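Local coordinates for protein HIRA (Homo sapiens, PDB 5YJE), which works with ASF1A as a histone chaperone to assemble chromatin independently of replication, and is needed for periodic repression of histone genes in the cell cycle, at residues L131-V145 against L148-R161. Residues are numbered along the deposited sequence; the frame is centred on the assembly and turned at random.
Sequences LPSPISTLHCTGSYV and LTAAATLSVWDVHR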
# COMPACT_ATOMS: atom_id res chain seq x y z
N LEU B 131 14.45 8.62 8.97
CA LEU B 131 14.24 7.24 9.37
C LEU B 131 13.54 7.21 10.72
O LEU B 131 13.69 8.14 11.52
CB LEU B 131 15.57 6.50 9.49
CG LEU B 131 16.42 6.31 8.23
CD1 LEU B 131 17.83 5.79 8.62
CD2 LEU B 131 15.73 5.35 7.26
N PRO B 132 12.74 6.18 10.98
CA PRO B 132 12.00 6.13 12.26
C PRO B 132 12.90 5.96 13.48
O PRO B 132 12.47 6.27 14.60
CB PRO B 132 11.07 4.93 12.08
CG PRO B 132 11.75 4.07 11.01
CD PRO B 132 12.37 5.07 10.08
N SER B 133 14.13 5.49 13.30
CA SER B 133 15.10 5.36 14.38
C SER B 133 16.48 5.38 13.75
O SER B 133 16.60 5.37 12.51
CB SER B 133 14.85 4.06 15.20
OG SER B 133 15.20 2.90 14.49
N PRO B 134 17.56 5.43 14.55
CA PRO B 134 18.91 5.55 13.94
C PRO B 134 19.26 4.35 13.08
O PRO B 134 18.80 3.23 13.32
CB PRO B 134 19.86 5.66 15.15
CG PRO B 134 19.01 6.19 16.26
CD PRO B 134 17.62 5.59 16.02
N ILE B 135 20.06 4.62 12.06
CA ILE B 135 20.54 3.57 11.17
C ILE B 135 21.35 2.54 11.96
O ILE B 135 21.99 2.84 12.98
CB ILE B 135 21.39 4.17 10.04
CG1 ILE B 135 21.64 3.14 8.94
CG2 ILE B 135 22.74 4.79 10.63
CD1 ILE B 135 20.38 2.66 8.22
N SER B 136 21.32 1.30 11.47
CA SER B 136 22.27 0.26 11.86
C SER B 136 23.09 -0.20 10.67
O SER B 136 24.32 -0.08 10.71
CB SER B 136 21.53 -0.92 12.52
OG SER B 136 22.46 -1.85 13.09
N THR B 137 22.47 -0.66 9.59
CA THR B 137 23.19 -1.03 8.39
C THR B 137 22.43 -0.60 7.14
O THR B 137 21.21 -0.44 7.14
CB THR B 137 23.44 -2.57 8.31
OG1 THR B 137 22.19 -3.27 8.41
CG2 THR B 137 24.43 -3.03 9.40
N LEU B 138 23.19 -0.46 6.07
CA LEU B 138 22.71 -0.13 4.74
C LEU B 138 23.17 -1.19 3.76
O LEU B 138 24.28 -1.70 3.87
CB LEU B 138 23.24 1.25 4.26
CG LEU B 138 22.66 2.53 4.86
CD1 LEU B 138 23.35 3.80 4.30
CD2 LEU B 138 21.14 2.58 4.61
N HIS B 139 22.31 -1.47 2.79
CA HIS B 139 22.67 -2.30 1.65
C HIS B 139 22.11 -1.65 0.38
O HIS B 139 21.07 -1.00 0.43
CB HIS B 139 22.11 -3.73 1.75
CG HIS B 139 22.48 -4.44 3.02
ND1 HIS B 139 22.03 -4.05 4.26
CD2 HIS B 139 23.24 -5.55 3.23
CE1 HIS B 139 22.51 -4.87 5.18
NE2 HIS B 139 23.25 -5.79 4.58
N CYS B 140 22.80 -1.87 -0.74
CA CYS B 140 22.26 -1.55 -2.06
C CYS B 140 22.48 -2.69 -3.03
O CYS B 140 23.50 -3.38 -2.99
CB CYS B 140 22.87 -0.29 -2.70
SG CYS B 140 23.04 0.97 -1.54
N THR B 141 21.49 -2.88 -3.89
CA THR B 141 21.57 -3.76 -5.04
C THR B 141 20.90 -3.00 -6.16
O THR B 141 19.71 -2.70 -6.07
CB THR B 141 20.84 -5.09 -4.77
OG1 THR B 141 21.39 -5.73 -3.62
CG2 THR B 141 20.94 -6.02 -5.97
N GLY B 142 21.66 -2.68 -7.20
CA GLY B 142 21.08 -1.83 -8.23
C GLY B 142 20.52 -0.56 -7.62
O GLY B 142 21.18 0.13 -6.84
N SER B 143 19.28 -0.25 -7.95
CA SER B 143 18.62 0.96 -7.46
C SER B 143 17.82 0.73 -6.19
O SER B 143 17.03 1.60 -5.81
CB SER B 143 17.73 1.53 -8.56
OG SER B 143 18.47 1.72 -9.75
N TYR B 144 17.98 -0.42 -5.54
CA TYR B 144 17.29 -0.72 -4.30
C TYR B 144 18.19 -0.37 -3.12
O TYR B 144 19.36 -0.77 -3.06
CB TYR B 144 16.87 -2.19 -4.25
CG TYR B 144 15.81 -2.56 -5.28
CD1 TYR B 144 14.47 -2.22 -5.09
CD2 TYR B 144 16.15 -3.25 -6.45
CE1 TYR B 144 13.49 -2.57 -6.04
CE2 TYR B 144 15.18 -3.58 -7.41
CZ TYR B 144 13.86 -3.25 -7.20
OH TYR B 144 12.92 -3.60 -8.14
N VAL B 145 17.64 0.41 -2.19
CA VAL B 145 18.32 0.81 -0.97
C VAL B 145 17.55 0.23 0.19
O VAL B 145 16.33 0.39 0.28
CB VAL B 145 18.43 2.35 -0.84
CG1 VAL B 145 19.07 2.72 0.50
CG2 VAL B 145 19.25 2.91 -2.00
N LEU B 148 18.28 -0.97 7.68
CA LEU B 148 17.92 -1.67 8.92
C LEU B 148 18.23 -0.74 10.09
O LEU B 148 19.39 -0.33 10.26
CB LEU B 148 18.70 -2.98 9.06
CG LEU B 148 18.13 -4.34 8.64
CD1 LEU B 148 18.09 -4.52 7.13
CD2 LEU B 148 18.95 -5.45 9.25
N THR B 149 17.23 -0.45 10.91
CA THR B 149 17.36 0.55 11.96
C THR B 149 17.58 -0.08 13.33
O THR B 149 17.38 -1.28 13.54
CB THR B 149 16.14 1.48 11.99
OG1 THR B 149 14.97 0.72 12.34
CG2 THR B 149 15.92 2.15 10.64
N ALA B 150 18.01 0.76 14.28
CA ALA B 150 18.25 0.29 15.64
C ALA B 150 17.02 -0.38 16.22
O ALA B 150 17.13 -1.38 16.93
CB ALA B 150 18.67 1.45 16.56
N ALA B 151 15.84 0.16 15.94
CA ALA B 151 14.62 -0.44 16.44
C ALA B 151 14.34 -1.81 15.80
O ALA B 151 13.37 -2.46 16.18
CB ALA B 151 13.46 0.54 16.23
N ALA B 152 15.19 -2.24 14.86
CA ALA B 152 15.03 -3.47 14.12
C ALA B 152 13.83 -3.41 13.16
O ALA B 152 13.07 -4.37 13.04
CB ALA B 152 14.94 -4.68 15.06
N THR B 153 13.68 -2.29 12.48
CA THR B 153 12.82 -2.20 11.31
C THR B 153 13.66 -2.22 10.04
O THR B 153 14.84 -1.86 10.04
CB THR B 153 11.96 -0.93 11.33
OG1 THR B 153 12.82 0.21 11.29
CG2 THR B 153 11.09 -0.87 12.57
N LEU B 154 13.02 -2.63 8.96
CA LEU B 154 13.69 -2.84 7.68
C LEU B 154 12.90 -2.08 6.63
O LEU B 154 11.67 -2.16 6.60
CB LEU B 154 13.74 -4.34 7.35
CG LEU B 154 14.51 -4.84 6.13
CD1 LEU B 154 14.80 -6.33 6.30
CD2 LEU B 154 13.82 -4.61 4.81
N SER B 155 13.60 -1.34 5.78
CA SER B 155 12.96 -0.60 4.70
C SER B 155 13.71 -0.83 3.41
O SER B 155 14.93 -1.01 3.39
CB SER B 155 12.89 0.90 4.96
OG SER B 155 12.06 1.22 6.06
N VAL B 156 12.96 -0.87 2.31
CA VAL B 156 13.55 -1.00 0.99
C VAL B 156 12.86 0.01 0.09
O VAL B 156 11.62 0.09 0.06
CB VAL B 156 13.44 -2.42 0.40
CG1 VAL B 156 14.12 -2.49 -0.97
CG2 VAL B 156 14.03 -3.46 1.35
N TRP B 157 13.65 0.79 -0.63
CA TRP B 157 13.14 1.73 -1.59
C TRP B 157 13.76 1.43 -2.94
O TRP B 157 14.94 1.07 -3.04
CB TRP B 157 13.45 3.17 -1.19
CG TRP B 157 12.81 3.60 0.08
CD1 TRP B 157 11.54 4.10 0.24
CD2 TRP B 157 13.42 3.62 1.37
NE1 TRP B 157 11.32 4.42 1.56
CE2 TRP B 157 12.46 4.13 2.28
CE3 TRP B 157 14.68 3.27 1.85
CZ2 TRP B 157 12.72 4.29 3.64
CZ3 TRP B 157 14.95 3.42 3.21
CH2 TRP B 157 13.97 3.93 4.08
N ASP B 158 12.93 1.55 -3.97
CA ASP B 158 13.38 1.57 -5.35
C ASP B 158 13.66 3.03 -5.66
O ASP B 158 12.74 3.80 -5.93
CB ASP B 158 12.31 0.96 -6.26
CG ASP B 158 12.69 0.96 -7.72
OD1 ASP B 158 13.58 1.71 -8.15
OD2 ASP B 158 12.03 0.22 -8.48
N VAL B 159 14.93 3.45 -5.61
CA VAL B 159 15.17 4.88 -5.81
C VAL B 159 15.02 5.25 -7.28
O VAL B 159 14.77 6.41 -7.60
CB VAL B 159 16.54 5.35 -5.28
CG1 VAL B 159 16.67 5.05 -3.79
CG2 VAL B 159 17.65 4.71 -6.05
N HIS B 160 15.16 4.28 -8.20
CA HIS B 160 14.91 4.57 -9.60
C HIS B 160 13.45 4.92 -9.84
O HIS B 160 13.15 5.97 -10.42
CB HIS B 160 15.33 3.39 -10.47
CG HIS B 160 15.24 3.67 -11.95
ND1 HIS B 160 16.16 4.45 -12.62
CD2 HIS B 160 14.33 3.27 -12.88
CE1 HIS B 160 15.83 4.51 -13.89
NE2 HIS B 160 14.73 3.81 -14.08
N ARG B 161 12.53 4.06 -9.40
CA ARG B 161 11.12 4.39 -9.51
C ARG B 161 10.66 5.36 -8.43
O ARG B 161 9.59 5.96 -8.56
CB ARG B 161 10.26 3.12 -9.45
CG ARG B 161 10.49 2.15 -10.61
CD ARG B 161 9.51 0.95 -10.53
NE ARG B 161 9.74 -0.06 -11.57
CZ ARG B 161 10.25 -1.29 -11.37
NH1 ARG B 161 10.58 -1.70 -10.15
NH2 ARG B 161 10.41 -2.12 -12.40
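Tyr-144 lies against Asp-158 in a non-hydrogen-bonded antiparallel pair, its CE1 3.7 Å from Asp-158 CB and the ring plane turned 52° from the carboxylate. Asp-158 CG stands anti to the backbone N (chi1 179°), which places OD2 within 2.9 Å of Arg-161 NH1 in a salt bridge, while OD1 takes the Arg-161 N-H from above the carboxylate plane, an Asx motif. With an alanine in place of this aspartate, the Arg-161 guanidinium would probably lose its charged mate and be freer to turn, and its backbone N-H would lose OD1. Tyr-144 OH lies at the guanidinium edge, 3.6 Å from Arg-161 NH1. On the face carrying Val-145 and Trp-157, Val-159 CG1 comes against Val-145 CG2 at 3.8 Å, and Leu-131 CD2 reaches the edge of the indole at Trp-157 CH2; Trp-157 NE1 makes a hydrogen bond to Leu-209 O of the second subunit. Paired backbone bonds join Val-145 and Trp-157. At the far end, Ser-133 OG receives the Ala-151 N-H nearly straight, at 164°. Pro-134 O accepts from Ala-150 N at 2.8 Å. Leu-148 O is gripped by both Ser-136 N and Thr-137 N, a classic beta bulge, and the Thr-137 and Leu-148 side chains run side by side. Strands 135-141, 144-149 and 153-158 thus form consecutive antiparallel hairpins in the TUP1-like enhancer of split region of HIRA's C-terminal part, within a four-stranded up-and-down sheet resembling a beta-propeller blade, consistent with this family's propeller clan.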